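Local coordinates for leucine rich repeat and phosphatase domain containing protein (Entamoeba histolytica, PDB 3EMU) that has a dual-specificity phosphatase fold and may remove phosphate from phosphorylated substrates, although its signature loop departs from the family's catalytic motif, at residues Pro6-Thr11 with Ser21-His26; Ile17-Phe22 with Lys100-Val105; Asn35-Leu40 with Arg86-Leu91; His67-Ser72 with Ser135-Gln140; Asn75-Ile80 with Ile106-Tyr111. All coordinates share one frame; numbering follows the deposited sequence.

Contact 1 (Pro6-Thr11 with Ser21-His26); sequences PTLSPT and SFLNAH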
# COMPACT_ATOMS: atom_id res chain seq x y z
N PRO A 6 18.29 -7.06 -2.05
CA PRO A 6 16.85 -6.84 -2.27
C PRO A 6 16.30 -5.64 -1.50
O PRO A 6 15.45 -4.94 -2.03
CB PRO A 6 16.21 -8.13 -1.73
CG PRO A 6 17.25 -9.17 -2.04
CD PRO A 6 18.58 -8.47 -1.74
N THR A 7 16.81 -5.39 -0.29
CA THR A 7 16.39 -4.25 0.50
C THR A 7 16.54 -2.92 -0.23
O THR A 7 15.91 -1.93 0.14
CB THR A 7 17.16 -4.19 1.86
OG1 THR A 7 18.56 -3.92 1.61
CG2 THR A 7 17.08 -5.51 2.55
N LEU A 8 17.38 -2.85 -1.25
CA LEU A 8 17.66 -1.59 -1.92
C LEU A 8 16.61 -1.23 -3.02
O LEU A 8 16.67 -0.16 -3.60
CB LEU A 8 19.06 -1.61 -2.56
CG LEU A 8 20.30 -1.76 -1.66
CD1 LEU A 8 21.53 -1.62 -2.53
CD2 LEU A 8 20.29 -0.68 -0.62
N SER A 9 15.72 -2.15 -3.33
CA SER A 9 14.70 -1.90 -4.36
C SER A 9 13.29 -2.11 -3.87
O SER A 9 13.02 -3.11 -3.20
CB SER A 9 14.90 -2.85 -5.54
OG SER A 9 15.98 -2.36 -6.29
N PRO A 10 12.38 -1.19 -4.23
CA PRO A 10 10.95 -1.54 -4.06
C PRO A 10 10.52 -2.80 -4.85
O PRO A 10 11.24 -3.28 -5.75
CB PRO A 10 10.21 -0.30 -4.54
CG PRO A 10 11.24 0.82 -4.59
CD PRO A 10 12.56 0.12 -4.89
N THR A 11 9.37 -3.35 -4.47
CA THR A 11 8.76 -4.49 -5.14
C THR A 11 7.48 -4.11 -5.92
O THR A 11 6.55 -3.42 -5.39
CB THR A 11 8.46 -5.63 -4.14
OG1 THR A 11 9.66 -5.96 -3.45
CG2 THR A 11 7.92 -6.91 -4.83
N SER A 21 10.20 0.89 1.24
CA SER A 21 10.55 1.47 2.54
C SER A 21 11.14 2.87 2.32
O SER A 21 11.54 3.21 1.20
CB SER A 21 11.61 0.58 3.21
OG SER A 21 12.79 0.54 2.41
N PHE A 22 11.20 3.67 3.39
CA PHE A 22 12.01 4.90 3.37
C PHE A 22 13.37 4.71 2.70
O PHE A 22 13.77 5.53 1.86
CB PHE A 22 12.24 5.43 4.80
CG PHE A 22 13.10 6.69 4.83
CD1 PHE A 22 12.52 7.94 4.59
CD2 PHE A 22 14.48 6.61 5.08
CE1 PHE A 22 13.31 9.08 4.61
CE2 PHE A 22 15.27 7.75 5.09
CZ PHE A 22 14.70 8.98 4.86
N LEU A 23 14.06 3.64 3.07
CA LEU A 23 15.31 3.28 2.43
C LEU A 23 15.24 3.19 0.89
O LEU A 23 15.87 4.00 0.19
CB LEU A 23 15.91 1.99 3.04
CG LEU A 23 17.06 1.29 2.26
CD1 LEU A 23 18.13 2.30 1.93
CD2 LEU A 23 17.71 0.06 2.95
N ASN A 24 14.54 2.19 0.34
CA ASN A 24 14.56 2.05 -1.12
C ASN A 24 13.74 3.11 -1.86
O ASN A 24 13.86 3.22 -3.07
CB ASN A 24 14.24 0.62 -1.58
CG ASN A 24 12.92 0.08 -0.99
OD1 ASN A 24 11.92 0.79 -0.93
ND2 ASN A 24 12.97 -1.12 -0.48
N ALA A 25 12.98 3.95 -1.16
CA ALA A 25 12.41 5.12 -1.84
C ALA A 25 13.51 5.99 -2.47
O ALA A 25 13.24 6.93 -3.25
CB ALA A 25 11.58 5.93 -0.89
N HIS A 26 14.76 5.71 -2.13
CA HIS A 26 15.86 6.58 -2.54
C HIS A 26 16.48 6.02 -3.79
O HIS A 26 17.38 6.61 -4.37
CB HIS A 26 16.90 6.73 -1.39
CG HIS A 26 16.44 7.62 -0.28
ND1 HIS A 26 15.74 7.15 0.81
CD2 HIS A 26 16.55 8.96 -0.10
CE1 HIS A 26 15.46 8.16 1.62
NE2 HIS A 26 15.93 9.27 1.09
O HOH W 1 14.34 -1.56 2.35
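N24 pushes its side chain into the turn formed by T7 to P10. CB starts beside the L8 carbonyl, with N24 CB 3.3 Å from L8 O. N24 CG, set between the backbone N and the carbonyl carbon (chi1 53°), lies 3.5 Å from P10 N. It also lies against S9 C, while the proline ring slides past the side chain the other way. The two amide arms then part. N24 ND2 donates to T7 O at 3.1 Å, 147° at the hydrogen, coming from above that carbonyl's plane. N24 OD1 turns back to its own loop and accepts from S21 N at 2.8 Å. In exchange, S21 OG receives N24 N at 3.2 Å. A water joins T7 O to S21 OG. The S21-N24 exchange contains an ST motif, and it opens the short 3-10 turn after strand 17-21, pinning the loop that leads into the 11-14/17-21 hairpin against the loop that leaves it.

Contact 2 (Ile17-Phe22 with Lys100-Val105); sequences IHLGSF and KAPAIV. With SO4 (sulfate ion), chain B.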
# COMPACT_ATOMS: atom_id res chain seq x y z
N ILE A 17 1.90 -0.33 -9.33
CA ILE A 17 1.87 -0.39 -7.87
C ILE A 17 3.17 -1.00 -7.33
O ILE A 17 3.52 -2.17 -7.61
CB ILE A 17 0.70 -1.28 -7.36
CG1 ILE A 17 -0.65 -0.85 -7.96
CG2 ILE A 17 0.68 -1.38 -5.81
CD1 ILE A 17 -1.16 0.51 -7.51
N HIS A 18 3.86 -0.20 -6.51
CA HIS A 18 5.15 -0.62 -5.95
C HIS A 18 5.13 -0.44 -4.44
O HIS A 18 4.61 0.54 -3.90
CB HIS A 18 6.29 0.15 -6.62
CG HIS A 18 6.32 0.04 -8.12
ND1 HIS A 18 7.23 -0.76 -8.80
CD2 HIS A 18 5.59 0.66 -9.09
CE1 HIS A 18 7.07 -0.62 -10.10
NE2 HIS A 18 6.07 0.22 -10.30
N LEU A 19 5.68 -1.44 -3.78
CA LEU A 19 5.74 -1.49 -2.34
C LEU A 19 7.22 -1.33 -1.86
O LEU A 19 8.13 -2.05 -2.32
CB LEU A 19 5.20 -2.84 -1.90
CG LEU A 19 5.05 -3.08 -0.42
CD1 LEU A 19 4.25 -1.95 0.23
CD2 LEU A 19 4.42 -4.45 -0.22
N GLY A 20 7.46 -0.36 -0.98
CA GLY A 20 8.82 -0.10 -0.49
C GLY A 20 8.97 0.49 0.93
O GLY A 20 8.00 0.59 1.70
N SER A 21 10.20 0.89 1.24
CA SER A 21 10.55 1.47 2.54
C SER A 21 11.14 2.87 2.32
O SER A 21 11.54 3.21 1.20
CB SER A 21 11.61 0.58 3.21
OG SER A 21 12.79 0.54 2.41
N PHE A 22 11.20 3.67 3.39
CA PHE A 22 12.01 4.90 3.37
C PHE A 22 13.37 4.71 2.70
O PHE A 22 13.77 5.53 1.86
CB PHE A 22 12.24 5.43 4.80
CG PHE A 22 13.10 6.69 4.83
CD1 PHE A 22 12.52 7.94 4.59
CD2 PHE A 22 14.48 6.61 5.08
CE1 PHE A 22 13.31 9.08 4.61
CE2 PHE A 22 15.27 7.75 5.09
CZ PHE A 22 14.70 8.98 4.86
N LYS A 100 3.02 -1.19 7.92
CA LYS A 100 2.01 -0.24 7.44
C LYS A 100 1.81 -0.17 5.89
O LYS A 100 0.67 -0.19 5.43
CB LYS A 100 2.27 1.15 8.00
CG LYS A 100 1.94 1.28 9.45
CD LYS A 100 2.14 2.73 9.90
CE LYS A 100 3.30 2.89 10.87
NZ LYS A 100 4.59 2.58 10.22
N ALA A 101 2.89 -0.06 5.12
CA ALA A 101 2.75 0.01 3.67
C ALA A 101 2.07 -1.27 3.08
O ALA A 101 1.19 -1.18 2.18
CB ALA A 101 4.06 0.32 2.95
N PRO A 102 2.48 -2.46 3.56
CA PRO A 102 1.80 -3.66 3.02
C PRO A 102 0.30 -3.75 3.38
O PRO A 102 -0.48 -4.22 2.55
CB PRO A 102 2.59 -4.82 3.65
CG PRO A 102 4.00 -4.20 3.94
CD PRO A 102 3.70 -2.79 4.32
N ALA A 103 -0.08 -3.30 4.59
CA ALA A 103 -1.48 -3.25 5.00
C ALA A 103 -2.31 -2.39 4.03
O ALA A 103 -3.40 -2.80 3.61
CB ALA A 103 -1.63 -2.75 6.44
N ILE A 104 -1.79 -1.22 3.65
CA ILE A 104 -2.45 -0.38 2.66
C ILE A 104 -2.60 -1.07 1.31
O ILE A 104 -3.64 -0.94 0.65
CB ILE A 104 -1.74 1.02 2.50
CG1 ILE A 104 -1.97 1.89 3.72
CG2 ILE A 104 -2.23 1.80 1.24
CD1 ILE A 104 -3.44 2.23 3.97
N VAL A 105 -1.54 -1.75 0.86
CA VAL A 105 -1.57 -2.43 -0.43
C VAL A 105 -2.62 -3.56 -0.42
O VAL A 105 -3.34 -3.77 -1.41
CB VAL A 105 -0.15 -2.96 -0.86
CG1 VAL A 105 -0.22 -3.93 -2.02
CG2 VAL A 105 0.80 -1.78 -1.24
S SO4 B . 6.58 0.04 9.16
O1 SO4 B . 6.49 -0.69 7.89
O2 SO4 B . 5.32 0.39 9.75
O3 SO4 B . 7.23 -0.88 10.08
O4 SO4 B . 7.30 1.28 8.96
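L19 points from its strand toward the first turn of the helix, and its two methyls divide the work. CG stands anti to the backbone N (chi1 -174°), beside the carbonyl carbon. L19 CD1 packs 3.5 Å from A101 CB and also meets V105 CG2 at 3.8 Å; those two residues are one turn apart. The other branch is looser: L19 CD2 comes to 4.2 Å from P102 CG, the leucine and proline side chains crossing at about a right angle. V105 CG2, anti to the carbonyl carbon, is the branch that meets L19. Next along the strand, the G20 carbonyl O faces A101 CB at 4.1 Å. Strand 17-21 and helix 100-105 run nearly antiparallel, 163° between directions and 8.4 Å between axes. At the same helix start K100 N donates a weak bond to sulfate O2, and K100 NZ, its chain bent at the CG-CD and CD-CE bonds, lies at the same oxygen, though too close in the model for its exact position to be trusted. S94, T96, V98 and N99 complete the sulfate's grip. The ion probably comes from the crystallisation liquor and sits where phosphate would be expected. This site resembles the phosphate-binding loop of cysteine-dependent phosphatases, although S94 and K100 stand where that family's CX5R motif has cysteine and arginine.

Contact 3 (Asn35-Leu40 with Arg86-Leu91); sequences NISSIL and RKEGVL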
# COMPACT_ATOMS: atom_id res chain seq x y z
N ASN A 35 8.62 4.66 -14.17
CA ASN A 35 7.73 5.79 -14.37
C ASN A 35 6.87 6.17 -13.18
O ASN A 35 5.69 6.51 -13.35
CB ASN A 35 6.81 5.54 -15.58
CG ASN A 35 7.58 5.23 -16.83
OD1 ASN A 35 7.69 4.06 -17.24
ND2 ASN A 35 8.16 6.27 -17.45
N ILE A 36 7.46 6.14 -12.00
CA ILE A 36 6.74 6.47 -10.80
C ILE A 36 6.68 7.97 -10.60
O ILE A 36 7.69 8.67 -10.64
CB ILE A 36 7.39 5.73 -9.60
CG1 ILE A 36 7.12 4.22 -9.71
CG2 ILE A 36 6.93 6.34 -8.28
CD1 ILE A 36 8.06 3.32 -8.85
N SER A 37 5.48 8.50 -10.36
CA SER A 37 5.32 9.94 -10.25
C SER A 37 4.52 10.24 -9.02
O SER A 37 4.19 11.40 -8.78
CB SER A 37 4.59 10.53 -11.47
OG SER A 37 3.43 9.75 -11.78
N SER A 38 4.18 9.21 -8.26
CA SER A 38 3.45 9.43 -7.03
C SER A 38 4.05 8.62 -5.93
O SER A 38 4.48 7.49 -6.15
CB SER A 38 1.98 8.99 -7.14
OG SER A 38 1.22 9.92 -7.85
N ILE A 39 3.99 9.18 -4.73
CA ILE A 39 4.45 8.50 -3.56
C ILE A 39 3.43 8.62 -2.45
O ILE A 39 2.97 9.70 -2.12
CB ILE A 39 5.89 8.97 -3.14
CG1 ILE A 39 6.82 8.77 -4.35
CG2 ILE A 39 6.41 8.18 -1.92
CD1 ILE A 39 8.30 8.76 -4.00
N LEU A 40 3.08 7.46 -1.88
CA LEU A 40 2.14 7.40 -0.78
C LEU A 40 2.94 7.06 0.46
O LEU A 40 3.49 5.97 0.59
CB LEU A 40 1.06 6.34 -1.04
CG LEU A 40 -0.10 6.24 -0.06
CD1 LEU A 40 -0.71 7.63 0.15
CD2 LEU A 40 -1.16 5.27 -0.59
N ARG A 86 -3.49 7.90 -14.77
CA ARG A 86 -2.47 8.60 -15.53
C ARG A 86 -1.58 7.62 -16.23
O ARG A 86 -0.71 8.02 -17.00
CB ARG A 86 -1.59 9.45 -14.62
CG ARG A 86 -2.34 10.60 -13.95
CD ARG A 86 -1.38 11.61 -13.28
NE ARG A 86 -1.07 11.21 -11.92
CZ ARG A 86 -1.49 11.84 -10.83
NH1 ARG A 86 -2.22 12.93 -10.94
NH2 ARG A 86 -1.18 11.37 -9.63
N LYS A 87 -1.78 6.34 -15.96
CA LYS A 87 -0.87 5.31 -16.46
C LYS A 87 0.58 5.56 -15.96
O LYS A 87 1.56 5.39 -16.70
CB LYS A 87 -0.94 5.23 -17.98
CG LYS A 87 -1.90 4.14 -18.46
CD LYS A 87 -2.12 4.22 -19.98
CE LYS A 87 -3.20 3.23 -20.46
NZ LYS A 87 -4.61 3.69 -20.12
N GLU A 88 0.67 5.95 -14.69
CA GLU A 88 1.95 6.14 -14.01
C GLU A 88 2.08 5.36 -12.69
O GLU A 88 1.08 5.04 -12.02
CB GLU A 88 2.20 7.64 -13.81
CG GLU A 88 2.67 8.29 -15.11
CD GLU A 88 2.50 9.80 -15.13
OE1 GLU A 88 2.19 10.40 -14.07
OE2 GLU A 88 2.68 10.40 -16.22
N GLY A 89 3.32 5.06 -12.31
CA GLY A 89 3.58 4.32 -11.07
C GLY A 89 3.28 5.10 -9.80
O GLY A 89 3.49 6.33 -9.70
N VAL A 90 2.78 4.38 -8.81
CA VAL A 90 2.72 4.93 -7.45
C VAL A 90 3.56 4.02 -6.54
O VAL A 90 3.48 2.77 -6.60
CB VAL A 90 1.27 5.07 -6.93
CG1 VAL A 90 0.56 3.71 -6.96
CG2 VAL A 90 1.22 5.69 -5.54
N LEU A 91 4.37 4.66 -5.69
CA LEU A 91 5.23 3.92 -4.76
C LEU A 91 4.69 4.08 -3.37
O LEU A 91 4.50 5.20 -2.90
CB LEU A 91 6.67 4.43 -4.83
CG LEU A 91 7.66 3.87 -3.78
CD1 LEU A 91 7.78 2.33 -3.84
CD2 LEU A 91 9.00 4.55 -4.02
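S37 OG donates to E88 OE1 at 2.7 Å, meeting the carboxylate from above its plane; this polar pair lies where the two strands begin to pair. Two straight backbone bonds join them further on: L91 N to S38 O and L40 N to L91 O, each 2.9 Å. Between these ends the G89 carbonyl takes two donors at once, S37 N at 3.0 Å and the longer S38 N. That shared acceptor marks a beta bulge, where the parallel pairing slips by one residue between I36-G89 and S38-V90. G89 N closes the near end by donating to N35 O, N35 itself ending helix 28-33 in a Schellman motif. The two strands are inner neighbours of the mixed sheet of the phosphatase fold, and strand 89-94 is reached from strand 55-59 through helix 68-85, a beta-alpha-beta crossover that passes over strand 36-42. At the bulge I36 CG1 packs on G89 CA, 3.8 Å away. On the same face I36 CG2 touches L91 CB at 4.0 Å, and I39 CD1 reaches toward L91 CD2. The other face carries S38 and V90, with S38 CB 3.7 Å from V90 CG2 and F79 of helix 68-85 lying against both. Farther out R86 NH2 gives S38 OG a weak bond of 3.3 Å, the guanidinium meeting the hydroxyl at its edge; a long, weak ion pair links R86 to D55.

Contact 4 (His67-Ser72 with Ser135-Gln140); sequences HQLYDS and SGFILQ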
# COMPACT_ATOMS: atom_id res chain seq x y z
N HIS A 67 -8.57 3.01 14.78
CA HIS A 67 -9.03 2.94 13.38
C HIS A 67 -8.42 3.96 12.46
O HIS A 67 -9.08 4.40 11.51
CB HIS A 67 -10.57 3.05 13.28
CG HIS A 67 -11.16 4.07 14.20
ND1 HIS A 67 -11.25 5.41 13.88
CD2 HIS A 67 -11.67 3.95 15.45
CE1 HIS A 67 -11.77 6.07 14.89
NE2 HIS A 67 -12.04 5.21 15.86
N GLN A 68 -7.16 4.33 12.69
CA GLN A 68 -6.53 5.33 11.83
C GLN A 68 -6.21 4.74 10.49
O GLN A 68 -6.26 5.43 9.49
CB GLN A 68 -5.24 5.86 12.44
CG GLN A 68 -5.39 6.48 13.80
CD GLN A 68 -4.02 6.78 14.49
OE1 GLN A 68 -3.03 6.10 14.27
NE2 GLN A 68 -4.01 7.79 15.34
N LEU A 69 -5.85 3.48 10.47
CA LEU A 69 -5.58 2.88 9.19
C LEU A 69 -6.90 2.72 8.36
O LEU A 69 -6.98 3.18 7.22
CB LEU A 69 -4.78 1.58 9.34
CG LEU A 69 -4.43 1.02 7.95
CD1 LEU A 69 -2.92 0.78 7.75
CD2 LEU A 69 -5.28 -0.25 7.64
N TYR A 70 -7.90 2.08 8.95
CA TYR A 70 -9.22 1.97 8.39
C TYR A 70 -9.68 3.33 7.80
O TYR A 70 -10.05 3.41 6.61
CB TYR A 70 -10.17 1.57 9.51
CG TYR A 70 -11.60 1.47 9.09
CD1 TYR A 70 -12.06 0.34 8.41
CD2 TYR A 70 -12.51 2.52 9.35
CE1 TYR A 70 -13.39 0.22 8.00
CE2 TYR A 70 -13.86 2.42 8.96
CZ TYR A 70 -14.30 1.25 8.28
OH TYR A 70 -15.61 1.08 7.85
N ASP A 71 -9.61 4.39 8.62
CA ASP A 71 -10.11 5.70 8.25
C ASP A 71 -9.38 6.25 7.03
O ASP A 71 -9.95 7.01 6.21
CB ASP A 71 -10.02 6.67 9.45
CG ASP A 71 -11.10 6.39 10.51
OD1 ASP A 71 -12.15 5.75 10.16
OD2 ASP A 71 -10.91 6.82 11.69
N SER A 72 -8.13 5.84 6.86
CA SER A 72 -7.33 6.42 5.79
C SER A 72 -7.53 5.63 4.48
O SER A 72 -7.02 5.98 3.42
CB SER A 72 -5.83 6.45 6.21
OG SER A 72 -5.27 5.14 6.03
N SER A 135 -0.94 -7.13 14.48
CA SER A 135 -2.32 -7.62 14.57
C SER A 135 -3.44 -6.55 14.67
O SER A 135 -4.54 -6.78 14.15
CB SER A 135 -2.47 -8.65 15.69
OG SER A 135 -2.26 -8.00 16.93
N GLY A 136 -3.20 -5.41 15.32
CA GLY A 136 -4.16 -4.31 15.25
C GLY A 136 -4.45 -3.82 13.82
O GLY A 136 -5.59 -3.43 13.49
N PHE A 137 -3.44 -3.83 12.96
CA PHE A 137 -3.68 -3.50 11.58
C PHE A 137 -4.47 -4.57 10.82
O PHE A 137 -5.32 -4.20 10.00
CB PHE A 137 -2.38 -3.15 10.88
CG PHE A 137 -1.83 -1.81 11.30
CD1 PHE A 137 -2.68 -0.70 11.44
CD2 PHE A 137 -0.46 -1.64 11.56
CE1 PHE A 137 -2.20 0.54 11.82
CE2 PHE A 137 0.05 -0.38 11.96
CZ PHE A 137 -0.81 0.70 12.06
N ILE A 138 -4.18 -5.86 11.08
CA ILE A 138 -4.89 -6.98 10.48
C ILE A 138 -6.40 -6.85 10.82
O ILE A 138 -7.29 -6.99 9.95
CB ILE A 138 -4.39 -8.35 11.00
CG1 ILE A 138 -2.95 -8.67 10.53
CG2 ILE A 138 -5.33 -9.49 10.57
CD1 ILE A 138 -2.71 -8.56 9.08
N LEU A 139 -6.66 -6.56 12.09
CA LEU A 139 -7.99 -6.35 12.59
C LEU A 139 -8.72 -5.21 11.84
O LEU A 139 -9.88 -5.38 11.44
CB LEU A 139 -7.87 -6.00 14.05
CG LEU A 139 -8.95 -6.39 15.04
CD1 LEU A 139 -9.33 -7.85 14.86
CD2 LEU A 139 -8.39 -6.10 16.45
N GLN A 140 -8.06 -4.07 11.67
CA GLN A 140 -8.61 -2.97 10.86
C GLN A 140 -8.87 -3.36 9.39
O GLN A 140 -9.77 -2.82 8.74
CB GLN A 140 -7.71 -1.74 10.91
CG GLN A 140 -7.65 -1.10 12.29
CD GLN A 140 -6.76 0.17 12.35
OE1 GLN A 140 -7.05 1.17 11.68
NE2 GLN A 140 -5.70 0.13 13.19
O HOH W 2 -4.94 2.82 14.03
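Q140 of the last helix meets the N-terminal turn of helix 68-85, a helix-helix contact between the start of helix 68-85 and helix 135-151 of the phosphatase fold. Q140 CG lies beside its own backbone N, and the chain runs extended from there. At its tip the carbonyl oxygen sits by the first turn of the other helix. Q140 OE1 accepts from Y70 N at 3.0 Å, nearly straight at 166°, and a weak, bent bond comes to it from L69 N at 2.9 Å. The partial positive charge of the helix start probably strengthens this hold. The other arm works through a water: Q140 NE2 donates to it at 2.9 Å, and Q68 N donates to the same water. NE2 also has a weak bond to the E64 carbonyl. Beside the amide, L69 CB leans on F137 CE1 at 3.7 Å, obliquely to the ring; the leucine and phenylalanine side chains cross at about a right angle, and the helix axes at -39°. F137 also touches K100, and its side chain lies about 6 Å from the bound sulfate, nearest atoms. Y70 turns its ring edge to the Q140 carbonyl, Y70 CD1 lying 3.9 Å from Q140 O. H67, the N-cap residue, donates from ND1 to D71 OD2 at 2.6 Å, in the imidazole plane but from above the carboxylate's.

Contact 5 (Asn75-Ile80 with Ile106-Tyr111); sequences NAIKFI and IAFLMY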
# COMPACT_ATOMS: atom_id res chain seq x y z
N ASN A 75 -9.08 7.61 1.17
CA ASN A 75 -8.04 8.52 0.62
C ASN A 75 -6.90 7.81 -0.08
O ASN A 75 -6.47 8.22 -1.13
CB ASN A 75 -7.51 9.48 1.69
CG ASN A 75 -8.48 10.64 1.96
OD1 ASN A 75 -8.54 11.15 3.08
ND2 ASN A 75 -9.25 11.05 0.95
N ALA A 76 -6.41 6.71 0.48
CA ALA A 76 -5.32 5.95 -0.19
C ALA A 76 -5.76 5.36 -1.52
O ALA A 76 -5.03 5.42 -2.55
CB ALA A 76 -4.80 4.82 0.73
N ILE A 77 -6.93 4.73 -1.51
CA ILE A 77 -7.39 4.06 -2.76
C ILE A 77 -7.53 5.09 -3.91
O ILE A 77 -7.09 4.87 -5.05
CB ILE A 77 -8.70 3.30 -2.48
CG1 ILE A 77 -8.34 2.06 -1.64
CG2 ILE A 77 -9.42 2.96 -3.78
CD1 ILE A 77 -9.51 1.18 -1.27
N LYS A 78 -8.03 6.26 -3.54
CA LYS A 78 -8.23 7.36 -4.45
C LYS A 78 -6.93 7.86 -5.11
O LYS A 78 -6.84 8.02 -6.36
CB LYS A 78 -8.92 8.50 -3.70
CG LYS A 78 -9.34 9.59 -4.66
CD LYS A 78 -9.51 10.95 -4.00
CE LYS A 78 -10.22 11.94 -4.97
NZ LYS A 78 -10.44 13.30 -4.31
N PHE A 79 -5.92 8.12 -4.26
CA PHE A 79 -4.60 8.59 -4.71
C PHE A 79 -4.03 7.50 -5.57
O PHE A 79 -3.53 7.75 -6.66
CB PHE A 79 -3.74 8.86 -3.45
CG PHE A 79 -2.33 9.35 -3.73
CD1 PHE A 79 -2.07 10.71 -4.00
CD2 PHE A 79 -1.25 8.47 -3.63
CE1 PHE A 79 -0.75 11.18 -4.20
CE2 PHE A 79 0.07 8.93 -3.82
CZ PHE A 79 0.32 10.28 -4.12
N ILE A 80 -4.18 6.25 -5.14
CA ILE A 80 -3.69 5.15 -5.99
C ILE A 80 -4.39 5.06 -7.36
O ILE A 80 -3.77 4.88 -8.40
CB ILE A 80 -3.78 3.80 -5.27
CG1 ILE A 80 -2.85 3.81 -4.04
CG2 ILE A 80 -3.42 2.64 -6.20
CD1 ILE A 80 -2.97 2.58 -3.15
N ILE A 106 -2.72 -4.26 0.70
CA ILE A 106 -3.75 -5.24 0.89
C ILE A 106 -5.19 -4.62 0.76
O ILE A 106 -5.99 -5.15 0.00
CB ILE A 106 -3.58 -6.00 2.19
CG1 ILE A 106 -2.31 -6.87 2.11
CG2 ILE A 106 -4.84 -6.86 2.49
CD1 ILE A 106 -1.95 -7.61 3.42
N ALA A 107 -5.49 -3.56 1.52
CA ALA A 107 -6.76 -2.86 1.43
C ALA A 107 -7.10 -2.51 -0.03
O ALA A 107 -8.24 -2.75 -0.51
CB ALA A 107 -6.75 -1.62 2.29
N PHE A 108 -6.11 -1.96 -0.74
CA PHE A 108 -6.27 -1.62 -2.13
C PHE A 108 -6.70 -2.80 -3.03
O PHE A 108 -7.62 -2.67 -3.84
CB PHE A 108 -5.02 -0.96 -2.70
CG PHE A 108 -5.12 -0.74 -4.18
CD1 PHE A 108 -5.94 0.30 -4.70
CD2 PHE A 108 -4.46 -1.59 -5.07
CE1 PHE A 108 -6.09 0.50 -6.07
CE2 PHE A 108 -4.60 -1.40 -6.44
CZ PHE A 108 -5.43 -0.35 -6.94
N LEU A 109 -6.01 -3.93 -2.93
CA LEU A 109 -6.32 -5.10 -3.75
C LEU A 109 -7.64 -5.77 -3.33
O LEU A 109 -8.35 -6.32 -4.18
CB LEU A 109 -5.21 -6.13 -3.61
CG LEU A 109 -3.78 -5.83 -4.08
CD1 LEU A 109 -2.86 -7.01 -3.62
CD2 LEU A 109 -3.68 -5.65 -5.59
N MET A 110 -7.95 -5.77 -2.03
CA MET A 110 -9.26 -6.19 -1.60
C MET A 110 -10.32 -5.49 -2.50
O MET A 110 -11.18 -6.14 -3.10
CB MET A 110 -9.48 -5.89 -0.10
CG MET A 110 -8.62 -6.79 0.88
SD MET A 110 -8.57 -6.28 2.58
CE MET A 110 -10.28 -6.41 3.11
N TYR A 111 -10.20 -4.17 -2.66
CA TYR A 111 -11.19 -3.36 -3.36
C TYR A 111 -11.06 -3.54 -4.88
O TYR A 111 -12.05 -3.79 -5.59
CB TYR A 111 -10.93 -1.90 -3.00
CG TYR A 111 -11.79 -0.88 -3.70
CD1 TYR A 111 -13.12 -0.66 -3.30
CD2 TYR A 111 -11.28 -0.11 -4.74
CE1 TYR A 111 -13.91 0.27 -3.94
CE2 TYR A 111 -12.08 0.86 -5.41
CZ TYR A 111 -13.40 1.03 -4.99
OH TYR A 111 -14.20 1.98 -5.60
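I80 lays CG2 over one face of the F108 ring, a CH-pi contact with the methyl 3.7 Å from the ring centroid and 24° off its normal. The methyl is offset toward the rim, so I80 CG2 is closest to F108 CE1, at 3.4 Å. I77, one turn back, instead meets that ring at its edge, I77 CG1 lying 4.3 Å from F108 CD1. These residues join helix 68-85 to helix 100-112, which pack on the same face of the central sheet in the phosphatase fold and cross here at -73°, 9.9 Å between axes. Toward the surface, I77 CG2 rests obliquely on the Y111 ring, 3.7 Å from Y111 CD2, while I77 CD1 packs against Y111 CB at 3.8 Å. Further out, I81 and I84 add to the wall around F108, and its ring also stacks with that of Y112. F144 of helix 135-151 also touches I77. F108 CG is anti to its backbone N (chi1 174°), beside the carbonyl carbon.

How the contacts relate
Contact 2 lies nearest the middle, its centre about 4 Å from that of the chain, and it carries the sulfate site. Contact 4 borders that site, K100 CG packing on F137 CE2 at 3.6 Å. Contacts 2 and 5 share helix 100-112, and I17 CD1 meets I80 CG2 at 3.4 Å. Contact 3 extends the same sheet: H18 N probably bonds to V90 O (3.0 Å), and F79, on segment 75-80, also packs on contact 3, F79 CZ lying 3.4 Å from I39 O. On the other face P10 CB of contact 1 touches L91 CD1 at 3.7 Å. Contact 1 shares S21 and F22 with contact 2. Contacts 1 and 4, with centres about 24 Å apart, sit on opposite sides of the chain's centre.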